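Local coordinates for glyoxalase-like domain protein (Staphylococcus aureus, PDB 3P8A) that is of unknown function but belongs to the glyoxalase-like vicinal oxygen chelate (VOC) family, whose members include many enzymes, at residues N60-L72 against R177-I191. Sequence-based numbering, arbitrary orientation.
Sequences NKLGYINENYIEL and RTKKLQKYFQKQFSI
Y64 and F185 carry the middle of this contact. The Y64 ring lies alongside that of Y184, the two planes 19° apart but slid until they barely overlap. Y64 CD2 touches Y184 CB at 3.4 Å. L181 crosses Y64 at about a right angle and puts CD1 3.6 Å from Y64 CE1. The same CD1 covers one face of the R177 guanidinium, and R177 NH2 comes obliquely to Y69 CE2 at 3.3 Å. F185 is sandwiched. E67 N sits 3.5 Å above one face, toward the rim, while L181 O and Q182 N cover the opposite face; Y64 CB meets the ring edge. Q186 holds two successive carbonyls, those of Y64 and I65. Q186 NE2 donates to Y64 O at 2.8 Å, in a bent bond (137°) tilted from the carbonyl plane, and Q186 N makes a weak bond to I65 O. The contact sets the turn of the β-hairpin of strands 58-64 and 69-75, in one eight-stranded mixed sheet, against the connection from helix 176-181 to strand 189-198 of the second sheet. A chi1 of -51° turns I65 CG2 anti to the backbone N, against F189 CB, and CG1 toward I191 CD1. Water 1 accepts from K187 NZ and donates to N66 OD1 and E67 OE1. Water 2 joins N68 ND2 to I191 N. Further out, K46 N holds Q186 OE1, and W170 is the cation-pi partner of R177.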
loop_
_atom_site.group_PDB
_atom_site.type_symbol
_atom_site.label_atom_id
_atom_site.label_comp_id
_atom_site.label_asym_id
_atom_site.label_seq_id
_atom_site.Cartn_x
_atom_site.Cartn_y
_atom_site.Cartn_z
ATOM N N ASN A 60 3.756 -7.005 11.411
ATOM C CA ASN A 60 2.454 -6.739 10.813
ATOM C C ASN A 60 1.341 -7.730 11.176
ATOM O O ASN A 60 1.592 -8.751 11.817
ATOM C CB ASN A 60 2.615 -6.584 9.263
ATOM C CG ASN A 60 3.209 -7.780 8.531
ATOM O OD1 ASN A 60 3.407 -8.863 9.090
ATOM N ND2 ASN A 60 3.507 -7.629 7.261
ATOM N N LYS A 61 0.114 -7.399 10.780
ATOM C CA LYS A 61 -1.101 -8.201 10.908
ATOM C C LYS A 61 -1.760 -7.968 9.600
ATOM O O LYS A 61 -1.681 -6.858 9.066
ATOM C CB LYS A 61 -2.017 -7.735 12.043
ATOM C CG LYS A 61 -1.650 -8.245 13.417
ATOM C CD LYS A 61 -2.810 -7.967 14.354
ATOM C CE LYS A 61 -2.499 -8.306 15.786
ATOM N NZ LYS A 61 -3.567 -7.794 16.684
ATOM N N LEU A 62 -2.351 -9.016 9.031
ATOM C CA LEU A 62 -2.889 -8.945 7.680
ATOM C C LEU A 62 -4.356 -9.207 7.577
ATOM O O LEU A 62 -4.870 -10.135 8.183
ATOM C CB LEU A 62 -2.092 -9.906 6.772
ATOM C CG LEU A 62 -0.557 -9.875 6.983
ATOM C CD1 LEU A 62 0.097 -11.159 6.552
ATOM C CD2 LEU A 62 0.075 -8.666 6.299
ATOM N N GLY A 63 -5.030 -8.321 6.854
ATOM C CA GLY A 63 -6.441 -8.407 6.525
ATOM C C GLY A 63 -6.555 -8.806 5.065
ATOM O O GLY A 63 -6.514 -7.948 4.177
ATOM N N TYR A 64 -6.637 -10.129 4.798
ATOM C CA TYR A 64 -6.749 -10.627 3.428
ATOM C C TYR A 64 -8.141 -10.379 2.878
ATOM O O TYR A 64 -9.134 -10.786 3.478
ATOM C CB TYR A 64 -6.379 -12.121 3.339
ATOM C CG TYR A 64 -4.924 -12.413 3.616
ATOM C CD1 TYR A 64 -3.952 -12.189 2.649
ATOM C CD2 TYR A 64 -4.522 -12.957 4.831
ATOM C CE1 TYR A 64 -2.610 -12.486 2.887
ATOM C CE2 TYR A 64 -3.185 -13.261 5.081
ATOM C CZ TYR A 64 -2.232 -13.025 4.105
ATOM O OH TYR A 64 -0.909 -13.326 4.338
ATOM N N ILE A 65 -8.206 -9.691 1.739
ATOM C CA ILE A 65 -9.471 -9.375 1.086
ATOM C C ILE A 65 -9.677 -10.370 -0.058
ATOM O O ILE A 65 -10.228 -11.446 0.179
ATOM C CB ILE A 65 -9.555 -7.862 0.685
ATOM C CG1 ILE A 65 -9.228 -6.933 1.864
ATOM C CG2 ILE A 65 -10.908 -7.511 0.071
ATOM C CD1 ILE A 65 -10.179 -7.103 3.181
ATOM N N ASN A 66 -9.200 -10.049 -1.271
ATOM C CA ASN A 66 -9.348 -10.921 -2.443
ATOM C C ASN A 66 -8.225 -10.628 -3.438
ATOM O O ASN A 66 -8.297 -9.651 -4.196
ATOM C CB ASN A 66 -10.752 -10.736 -3.066
ATOM C CG ASN A 66 -11.157 -11.785 -4.090
ATOM O OD1 ASN A 66 -10.401 -12.702 -4.446
ATOM N ND2 ASN A 66 -12.376 -11.663 -4.596
ATOM N N GLU A 67 -7.144 -11.439 -3.366
ATOM C CA GLU A 67 -5.929 -11.331 -4.186
ATOM C C GLU A 67 -5.167 -10.011 -3.889
ATOM O O GLU A 67 -4.241 -9.611 -4.612
ATOM C CB GLU A 67 -6.221 -11.562 -5.692
ATOM C CG GLU A 67 -6.678 -12.979 -5.992
ATOM C CD GLU A 67 -7.266 -13.192 -7.372
ATOM O OE1 GLU A 67 -8.510 -13.299 -7.481
ATOM O OE2 GLU A 67 -6.482 -13.270 -8.344
ATOM N N ASN A 68 -5.557 -9.368 -2.775
ATOM C CA ASN A 68 -4.968 -8.147 -2.225
ATOM C C ASN A 68 -5.292 -8.110 -0.735
ATOM O O ASN A 68 -6.091 -8.916 -0.259
ATOM C CB ASN A 68 -5.428 -6.878 -2.972
ATOM C CG ASN A 68 -6.900 -6.805 -3.275
ATOM O OD1 ASN A 68 -7.314 -6.595 -4.428
ATOM N ND2 ASN A 68 -7.723 -6.977 -2.258
ATOM N N TYR A 69 -4.620 -7.242 0.020
ATOM C CA TYR A 69 -4.839 -7.233 1.458
ATOM C C TYR A 69 -4.563 -5.898 2.087
ATOM O O TYR A 69 -4.079 -4.982 1.434
ATOM C CB TYR A 69 -3.988 -8.333 2.145
ATOM C CG TYR A 69 -2.492 -8.217 1.964
ATOM C CD1 TYR A 69 -1.684 -7.725 2.985
ATOM C CD2 TYR A 69 -1.873 -8.648 0.787
ATOM C CE1 TYR A 69 -0.299 -7.634 2.832
ATOM C CE2 TYR A 69 -0.487 -8.569 0.627
ATOM C CZ TYR A 69 0.292 -8.050 1.647
ATOM O OH TYR A 69 1.651 -7.970 1.498
ATOM N N ILE A 70 -4.872 -5.810 3.376
ATOM C CA ILE A 70 -4.569 -4.663 4.211
ATOM C C ILE A 70 -3.410 -5.102 5.088
ATOM O O ILE A 70 -3.516 -6.120 5.786
ATOM C CB ILE A 70 -5.784 -4.228 5.081
ATOM C CG1 ILE A 70 -7.018 -3.903 4.193
ATOM C CG2 ILE A 70 -5.384 -3.013 5.942
ATOM C CD1 ILE A 70 -8.390 -3.973 4.929
ATOM N N GLU A 71 -2.313 -4.335 5.062
ATOM C CA GLU A 71 -1.182 -4.588 5.919
ATOM C C GLU A 71 -1.231 -3.607 7.068
ATOM O O GLU A 71 -1.099 -2.403 6.865
ATOM C CB GLU A 71 0.155 -4.513 5.166
ATOM C CG GLU A 71 1.324 -4.963 6.037
ATOM C CD GLU A 71 2.714 -4.652 5.523
ATOM O OE1 GLU A 71 2.837 -3.792 4.623
ATOM O OE2 GLU A 71 3.688 -5.214 6.072
ATOM N N LEU A 72 -1.464 -4.116 8.280
ATOM C CA LEU A 72 -1.438 -3.278 9.477
ATOM C C LEU A 72 -0.017 -3.402 9.962
ATOM O O LEU A 72 0.482 -4.508 10.058
ATOM C CB LEU A 72 -2.419 -3.763 10.541
ATOM C CG LEU A 72 -3.873 -3.923 10.157
ATOM C CD1 LEU A 72 -4.671 -4.078 11.376
ATOM C CD2 LEU A 72 -4.407 -2.726 9.318
ATOM N N ARG A 177 0.638 -18.150 -5.066
ATOM C CA ARG A 177 0.270 -17.374 -3.881
ATOM C C ARG A 177 -1.264 -17.432 -3.642
ATOM O O ARG A 177 -1.695 -17.538 -2.492
ATOM C CB ARG A 177 0.772 -15.925 -4.027
ATOM C CG ARG A 177 0.624 -15.077 -2.767
ATOM C CD ARG A 177 1.198 -13.669 -2.912
ATOM N NE ARG A 177 0.601 -12.730 -1.954
ATOM C CZ ARG A 177 1.002 -12.570 -0.693
ATOM N NH1 ARG A 177 2.005 -13.295 -0.208
ATOM N NH2 ARG A 177 0.388 -11.700 0.097
ATOM N N THR A 178 -2.074 -17.366 -4.723
ATOM C CA THR A 178 -3.547 -17.410 -4.668
ATOM C C THR A 178 -4.071 -18.753 -4.140
ATOM O O THR A 178 -5.130 -18.777 -3.520
ATOM C CB THR A 178 -4.157 -16.978 -6.023
ATOM O OG1 THR A 178 -3.804 -15.621 -6.285
ATOM C CG2 THR A 178 -5.678 -17.117 -6.084
ATOM N N LYS A 179 -3.332 -19.855 -4.363
ATOM C CA LYS A 179 -3.764 -21.176 -3.902
ATOM C C LYS A 179 -3.357 -21.440 -2.452
ATOM O O LYS A 179 -3.954 -22.292 -1.791
ATOM C CB LYS A 179 -3.296 -22.304 -4.854
ATOM C CG LYS A 179 -3.429 -22.002 -6.362
ATOM C CD LYS A 179 -4.844 -21.614 -6.834
ATOM C CE LYS A 179 -4.799 -20.544 -7.903
ATOM N NZ LYS A 179 -6.136 -19.947 -8.162
ATOM N N LYS A 180 -2.360 -20.695 -1.953
ATOM C CA LYS A 180 -1.874 -20.805 -0.575
ATOM C C LYS A 180 -2.663 -19.892 0.409
ATOM O O LYS A 180 -2.851 -20.271 1.570
ATOM C CB LYS A 180 -0.370 -20.500 -0.520
ATOM C CG LYS A 180 0.328 -21.050 0.722
ATOM C CD LYS A 180 1.711 -20.432 0.957
ATOM C CE LYS A 180 1.674 -19.155 1.771
ATOM N NZ LYS A 180 3.029 -18.766 2.243
ATOM N N LEU A 181 -3.111 -18.698 -0.055
ATOM C CA LEU A 181 -3.821 -17.723 0.783
ATOM C C LEU A 181 -5.344 -17.685 0.622
ATOM O O LEU A 181 -6.013 -16.979 1.382
ATOM C CB LEU A 181 -3.215 -16.312 0.645
ATOM C CG LEU A 181 -1.727 -16.145 0.986
ATOM C CD1 LEU A 181 -1.229 -14.826 0.498
ATOM C CD2 LEU A 181 -1.461 -16.248 2.494
ATOM N N GLN A 182 -5.906 -18.472 -0.327
ATOM C CA GLN A 182 -7.357 -18.549 -0.554
ATOM C C GLN A 182 -8.122 -18.884 0.723
ATOM O O GLN A 182 -9.250 -18.433 0.876
ATOM C CB GLN A 182 -7.723 -19.520 -1.701
ATOM C CG GLN A 182 -7.395 -20.998 -1.450
ATOM C CD GLN A 182 -7.650 -21.918 -2.625
ATOM O OE1 GLN A 182 -7.740 -21.497 -3.790
ATOM N NE2 GLN A 182 -7.725 -23.216 -2.343
ATOM N N LYS A 183 -7.492 -19.642 1.653
ATOM C CA LYS A 183 -8.071 -20.025 2.945
ATOM C C LYS A 183 -8.309 -18.802 3.843
ATOM O O LYS A 183 -9.156 -18.862 4.736
ATOM C CB LYS A 183 -7.208 -21.088 3.666
ATOM C CG LYS A 183 -5.787 -20.636 3.991
ATOM C CD LYS A 183 -5.131 -21.460 5.090
ATOM C CE LYS A 183 -4.097 -22.447 4.596
ATOM N NZ LYS A 183 -2.914 -21.785 3.985
ATOM N N TYR A 184 -7.568 -17.701 3.594
ATOM C CA TYR A 184 -7.631 -16.436 4.333
ATOM C C TYR A 184 -8.451 -15.337 3.646
ATOM O O TYR A 184 -8.837 -14.382 4.322
ATOM C CB TYR A 184 -6.220 -15.897 4.652
ATOM C CG TYR A 184 -5.303 -16.868 5.362
ATOM C CD1 TYR A 184 -5.702 -17.504 6.537
ATOM C CD2 TYR A 184 -4.015 -17.104 4.898
ATOM C CE1 TYR A 184 -4.857 -18.393 7.199
ATOM C CE2 TYR A 184 -3.162 -17.990 5.550
ATOM C CZ TYR A 184 -3.585 -18.630 6.703
ATOM O OH TYR A 184 -2.749 -19.510 7.344
ATOM N N PHE A 185 -8.716 -15.455 2.324
ATOM C CA PHE A 185 -9.477 -14.447 1.577
ATOM C C PHE A 185 -10.911 -14.314 2.083
ATOM O O PHE A 185 -11.595 -15.315 2.306
ATOM C CB PHE A 185 -9.471 -14.719 0.062
ATOM C CG PHE A 185 -8.160 -14.607 -0.694
ATOM C CD1 PHE A 185 -7.055 -13.969 -0.129
ATOM C CD2 PHE A 185 -8.032 -15.138 -1.978
ATOM C CE1 PHE A 185 -5.847 -13.868 -0.833
ATOM C CE2 PHE A 185 -6.821 -15.042 -2.675
ATOM C CZ PHE A 185 -5.738 -14.401 -2.101
ATOM N N GLN A 186 -11.361 -13.063 2.257
ATOM C CA GLN A 186 -12.709 -12.758 2.740
ATOM C C GLN A 186 -13.418 -12.179 1.542
ATOM O O GLN A 186 -13.435 -10.963 1.342
ATOM C CB GLN A 186 -12.635 -11.758 3.906
ATOM C CG GLN A 186 -11.796 -12.267 5.061
ATOM C CD GLN A 186 -11.506 -11.172 6.037
ATOM O OE1 GLN A 186 -12.378 -10.764 6.811
ATOM N NE2 GLN A 186 -10.262 -10.690 6.035
ATOM N N LYS A 187 -13.935 -13.075 0.699
ATOM C CA LYS A 187 -14.544 -12.802 -0.599
ATOM C C LYS A 187 -15.866 -12.025 -0.656
ATOM O O LYS A 187 -16.313 -11.639 -1.749
ATOM C CB LYS A 187 -14.485 -14.036 -1.503
ATOM C CG LYS A 187 -13.041 -14.332 -1.923
ATOM C CD LYS A 187 -12.897 -15.532 -2.834
ATOM C CE LYS A 187 -11.455 -15.714 -3.243
ATOM N NZ LYS A 187 -11.273 -16.886 -4.141
ATOM N N GLN A 188 -16.426 -11.701 0.521
ATOM C CA GLN A 188 -17.611 -10.842 0.673
ATOM C C GLN A 188 -17.144 -9.384 0.400
ATOM O O GLN A 188 -17.953 -8.530 0.031
ATOM C CB GLN A 188 -18.180 -10.969 2.115
ATOM C CG GLN A 188 -17.267 -10.396 3.212
ATOM C CD GLN A 188 -17.170 -11.168 4.496
ATOM O OE1 GLN A 188 -17.544 -10.694 5.571
ATOM N NE2 GLN A 188 -16.583 -12.356 4.430
ATOM N N PHE A 189 -15.827 -9.124 0.598
ATOM C CA PHE A 189 -15.198 -7.828 0.396
ATOM C C PHE A 189 -14.416 -7.774 -0.888
ATOM O O PHE A 189 -13.844 -8.775 -1.313
ATOM C CB PHE A 189 -14.248 -7.499 1.552
ATOM C CG PHE A 189 -14.866 -7.515 2.921
ATOM C CD1 PHE A 189 -15.928 -6.672 3.233
ATOM C CD2 PHE A 189 -14.333 -8.309 3.927
ATOM C CE1 PHE A 189 -16.483 -6.674 4.509
ATOM C CE2 PHE A 189 -14.887 -8.308 5.207
ATOM C CZ PHE A 189 -15.968 -7.505 5.483
ATOM N N SER A 190 -14.323 -6.567 -1.454
ATOM C CA SER A 190 -13.592 -6.263 -2.668
ATOM C C SER A 190 -13.167 -4.792 -2.609
ATOM O O SER A 190 -14.023 -3.916 -2.473
ATOM C CB SER A 190 -14.475 -6.522 -3.888
ATOM O OG SER A 190 -13.704 -6.591 -5.075
ATOM N N ILE A 191 -11.847 -4.520 -2.647
ATOM C CA ILE A 191 -11.343 -3.143 -2.660
ATOM C C ILE A 191 -11.773 -2.545 -4.013
ATOM O O ILE A 191 -11.616 -3.191 -5.051
ATOM C CB ILE A 191 -9.820 -3.037 -2.370
ATOM C CG1 ILE A 191 -9.514 -3.373 -0.887
ATOM C CG2 ILE A 191 -9.273 -1.645 -2.728
ATOM C CD1 ILE A 191 -8.127 -3.868 -0.592
HETATM O O HOH W 1 -10.230 -14.979 -6.189
HETATM O O HOH W 2 -10.192 -6.820 -3.421
#